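Local coordinates for protein uracil-DNA glycosylase (Sulfolobus tokodaii str. 7, PDB 4ZBY) that belongs to the uracil-DNA glycosylase superfamily and holds an iron-sulfur cluster together with a pocket occupied by uracil, at residues Pro54-Ala59 with Leu73-Val78. Numbering follows the deposited sequence.
Sequences PFVGAA and LERDQV. With URA (uracil), chain C.
With CG beside the backbone N (chi1 -67°) and a single bend at chi3, the side chain of R75 reaches across to the loop at P54 and F55, where its two terminal nitrogens each take a carbonyl oxygen. R75 NH2 donates to P54 O at 3.0 Å in a nearly straight bond, N-H...O 165°, the oxygen lying at the edge of the guanidinium and close to its plane. The second bond, from R75 NH1 to F55 O, is as short at 3.0 Å but more bent, because F55 O stands clear of the guanidinium plane. V56 adds little beyond a loose touch of CG1 on NH2.

The far side of this loop belongs to the ligand. F55 has an unusual backbone for a non-glycine residue, phi and psi both positive, and F55 N donates a hydrogen bond to uracil O4 at 2.9 Å. One face of the F55 ring is turned to the base, with uracil N3 above it near the rim, 3.3 Å from CZ. N82, H164 and the backbone N of E42 also hydrogen-bond the base.

R75 sits in the 3-10 turn that follows helix 58-71, so its arm runs from the turn after the helix back to the loop before it. E30 forms a salt bridge with NH2, and T64 accepts from NH1. Held by these partners as well, the guanidinium ties down two successive carbonyls of the pocket loop; as a second-shell group it probably steadies the peptide N-H and ring that F55 offers to uracil.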
ATOM      1  N   PRO A  54      -9.555   2.739   2.249  1.00 18.62           N
ATOM      2  CA  PRO A  54      -8.599   2.783   1.143  1.00 19.26           C
ATOM      3  C   PRO A  54      -9.140   2.078  -0.109  1.00 19.36           C
ATOM      4  O   PRO A  54      -9.941   1.137  -0.006  1.00 18.15           O
ATOM      5  CB  PRO A  54      -7.379   2.051   1.710  1.00 20.69           C
ATOM      6  CG  PRO A  54      -7.980   1.054   2.638  1.00 18.77           C
ATOM      7  CD  PRO A  54      -9.206   1.708   3.249  1.00 19.82           C
ATOM      8  N   PHE A  55      -8.695   2.542  -1.272  1.00 20.83           N
ATOM      9  CA  PHE A  55      -8.954   1.853  -2.530  1.00 19.93           C
ATOM     10  C   PHE A  55     -10.435   1.437  -2.707  1.00 17.88           C
ATOM     11  O   PHE A  55     -10.787   0.240  -2.795  1.00 18.71           O
ATOM     12  CB  PHE A  55      -7.995   0.650  -2.649  1.00 19.31           C
ATOM     13  CG  PHE A  55      -6.581   1.043  -3.028  1.00 19.66           C
ATOM     14  CD1 PHE A  55      -6.301   1.508  -4.305  1.00 20.59           C
ATOM     15  CD2 PHE A  55      -5.542   0.970  -2.110  1.00 20.52           C
ATOM     16  CE1 PHE A  55      -5.014   1.857  -4.669  1.00 20.65           C
ATOM     17  CE2 PHE A  55      -4.261   1.339  -2.459  1.00 17.36           C
ATOM     18  CZ  PHE A  55      -3.988   1.770  -3.732  1.00 18.34           C
ATOM     19  N   VAL A  56     -11.306   2.444  -2.790  1.00 18.00           N
ATOM     20  CA  VAL A  56     -12.740   2.195  -3.012  1.00 19.19           C
ATOM     21  C   VAL A  56     -13.295   2.881  -4.261  1.00 23.49           C
ATOM     22  O   VAL A  56     -14.440   2.656  -4.648  1.00 26.26           O
ATOM     23  CB  VAL A  56     -13.599   2.624  -1.784  1.00 18.34           C
ATOM     24  CG1 VAL A  56     -13.415   1.642  -0.649  1.00 20.92           C
ATOM     25  CG2 VAL A  56     -13.290   4.055  -1.318  1.00 20.32           C
ATOM     26  N   GLY A  57     -12.495   3.734  -4.871  1.00 22.01           N
ATOM     27  CA  GLY A  57     -12.880   4.359  -6.130  1.00 24.97           C
ATOM     28  C   GLY A  57     -12.597   3.407  -7.285  1.00 27.34           C
ATOM     29  O   GLY A  57     -12.380   2.213  -7.063  1.00 26.70           O
ATOM     30  N   ALA A  58     -12.592   3.924  -8.514  1.00 28.12           N
ATOM     31  CA  ALA A  58     -12.355   3.088  -9.696  1.00 28.94           C
ATOM     32  C   ALA A  58     -11.054   2.283  -9.615  1.00 26.00           C
ATOM     33  O   ALA A  58     -11.033   1.073  -9.895  1.00 25.58           O
ATOM     34  CB  ALA A  58     -12.344   3.953 -10.957  1.00 28.29           C
ATOM     35  N   ALA A  59      -9.957   2.944  -9.257  1.00 23.74           N
ATOM     36  CA  ALA A  59      -8.688   2.236  -9.151  1.00 22.05           C
ATOM     37  C   ALA A  59      -8.790   1.177  -8.072  1.00 21.02           C
ATOM     38  O   ALA A  59      -8.276   0.073  -8.222  1.00 19.17           O
ATOM     39  CB  ALA A  59      -7.557   3.181  -8.835  1.00 22.70           C
ATOM     40  N   LEU A  73      -8.217 -13.958  -3.115  1.00 18.20           N
ATOM     41  CA  LEU A  73      -8.444 -13.449  -1.753  1.00 18.30           C
ATOM     42  C   LEU A  73      -9.526 -12.380  -1.678  1.00 21.52           C
ATOM     43  O   LEU A  73      -9.722 -11.615  -2.620  1.00 20.54           O
ATOM     44  CB  LEU A  73      -7.161 -12.870  -1.173  1.00 18.41           C
ATOM     45  CG  LEU A  73      -5.974 -13.827  -1.005  1.00 17.82           C
ATOM     46  CD1 LEU A  73      -4.727 -13.006  -0.830  1.00 18.18           C
ATOM     47  CD2 LEU A  73      -6.191 -14.764   0.179  1.00 21.40           C
ATOM     48  N   GLU A  74     -10.226 -12.332  -0.539  1.00 20.67           N
ATOM     49  CA  GLU A  74     -11.129 -11.235  -0.241  1.00 19.44           C
ATOM     50  C   GLU A  74     -10.349 -10.103   0.412  1.00 18.74           C
ATOM     51  O   GLU A  74      -9.271 -10.317   0.985  1.00 18.84           O
ATOM     52  CB  GLU A  74     -12.262 -11.679   0.698  1.00 21.07           C
ATOM     53  CG  GLU A  74     -13.096 -12.827   0.200  1.00 27.76           C
ATOM     54  CD  GLU A  74     -13.626 -12.614  -1.201  1.00 38.00           C
ATOM     55  OE1 GLU A  74     -14.131 -11.514  -1.504  1.00 38.15           O
ATOM     56  OE2 GLU A  74     -13.531 -13.562  -2.007  1.00 45.60           O
ATOM     57  N   ARG A  75     -10.878  -8.883   0.357  1.00 17.90           N
ATOM     58  CA  ARG A  75     -10.174  -7.786   1.028  1.00 19.57           C
ATOM     59  C   ARG A  75      -9.980  -8.043   2.520  1.00 18.57           C
ATOM     60  O   ARG A  75      -8.977  -7.634   3.097  1.00 18.54           O
ATOM     61  CB  ARG A  75     -10.928  -6.459   0.853  1.00 23.34           C
ATOM     62  CG  ARG A  75     -10.973  -5.942  -0.560  1.00 27.72           C
ATOM     63  CD  ARG A  75     -11.997  -4.806  -0.661  1.00 29.21           C
ATOM     64  NE  ARG A  75     -11.713  -3.680   0.236  1.00 31.85           N
ATOM     65  CZ  ARG A  75     -11.090  -2.558  -0.132  1.00 31.74           C
ATOM     66  NH1 ARG A  75     -10.674  -2.399  -1.380  1.00 27.80           N
ATOM     67  NH2 ARG A  75     -10.884  -1.587   0.753  1.00 31.34           N
ATOM     68  N   ASP A  76     -10.938  -8.703   3.164  1.00 17.41           N
ATOM     69  CA  ASP A  76     -10.805  -8.937   4.589  1.00 19.89           C
ATOM     70  C   ASP A  76      -9.706  -9.947   4.933  1.00 20.65           C
ATOM     71  O   ASP A  76      -9.393 -10.141   6.117  1.00 21.25           O
ATOM     72  CB  ASP A  76     -12.148  -9.397   5.178  1.00 23.09           C
ATOM     73  CG  ASP A  76     -13.193  -8.290   5.142  1.00 29.44           C
ATOM     74  OD1 ASP A  76     -12.798  -7.121   5.307  1.00 30.41           O
ATOM     75  OD2 ASP A  76     -14.394  -8.586   4.930  1.00 29.80           O
ATOM     76  N   GLN A  77      -9.086 -10.559   3.920  1.00 15.55           N
ATOM     77  CA  GLN A  77      -8.004 -11.499   4.195  1.00 15.74           C
ATOM     78  C   GLN A  77      -6.641 -10.861   4.008  1.00 15.32           C
ATOM     79  O   GLN A  77      -5.637 -11.488   4.305  1.00 17.72           O
ATOM     80  CB  GLN A  77      -8.085 -12.737   3.297  1.00 13.96           C
ATOM     81  CG  GLN A  77      -9.333 -13.590   3.467  1.00 19.47           C
ATOM     82  CD  GLN A  77      -9.453 -14.683   2.434  1.00 24.79           C
ATOM     83  OE1 GLN A  77      -9.720 -14.424   1.274  1.00 24.58           O
ATOM     84  NE2 GLN A  77      -9.279 -15.930   2.861  1.00 31.65           N
ATOM     85  N   VAL A  78      -6.611  -9.619   3.527  1.00 13.50           N
ATOM     86  CA  VAL A  78      -5.329  -8.919   3.320  1.00 13.29           C
ATOM     87  C   VAL A  78      -5.348  -7.632   4.126  1.00 13.50           C
ATOM     88  O   VAL A  78      -6.338  -7.370   4.839  1.00 16.91           O
ATOM     89  CB  VAL A  78      -5.085  -8.622   1.847  1.00 15.05           C
ATOM     90  CG1 VAL A  78      -5.026  -9.957   1.089  1.00 17.08           C
ATOM     91  CG2 VAL A  78      -6.192  -7.724   1.269  1.00 14.27           C
TER
HETATM   92  N1  URA C 202      -4.943   5.635  -4.665  1.00 27.42           N
HETATM   93  C2  URA C 202      -4.114   5.202  -3.689  1.00 24.52           C
HETATM   94  O2  URA C 202      -2.904   5.317  -3.745  1.00 22.65           O
HETATM   95  N3  URA C 202      -4.699   4.805  -2.552  1.00 23.73           N
HETATM   96  C4  URA C 202      -6.023   4.791  -2.294  1.00 22.81           C
HETATM   97  O4  URA C 202      -6.422   4.332  -1.237  1.00 20.13           O
HETATM   98  C5  URA C 202      -6.858   5.238  -3.338  1.00 24.48           C
HETATM   99  C6  URA C 202      -6.309   5.644  -4.507  1.00 24.69           C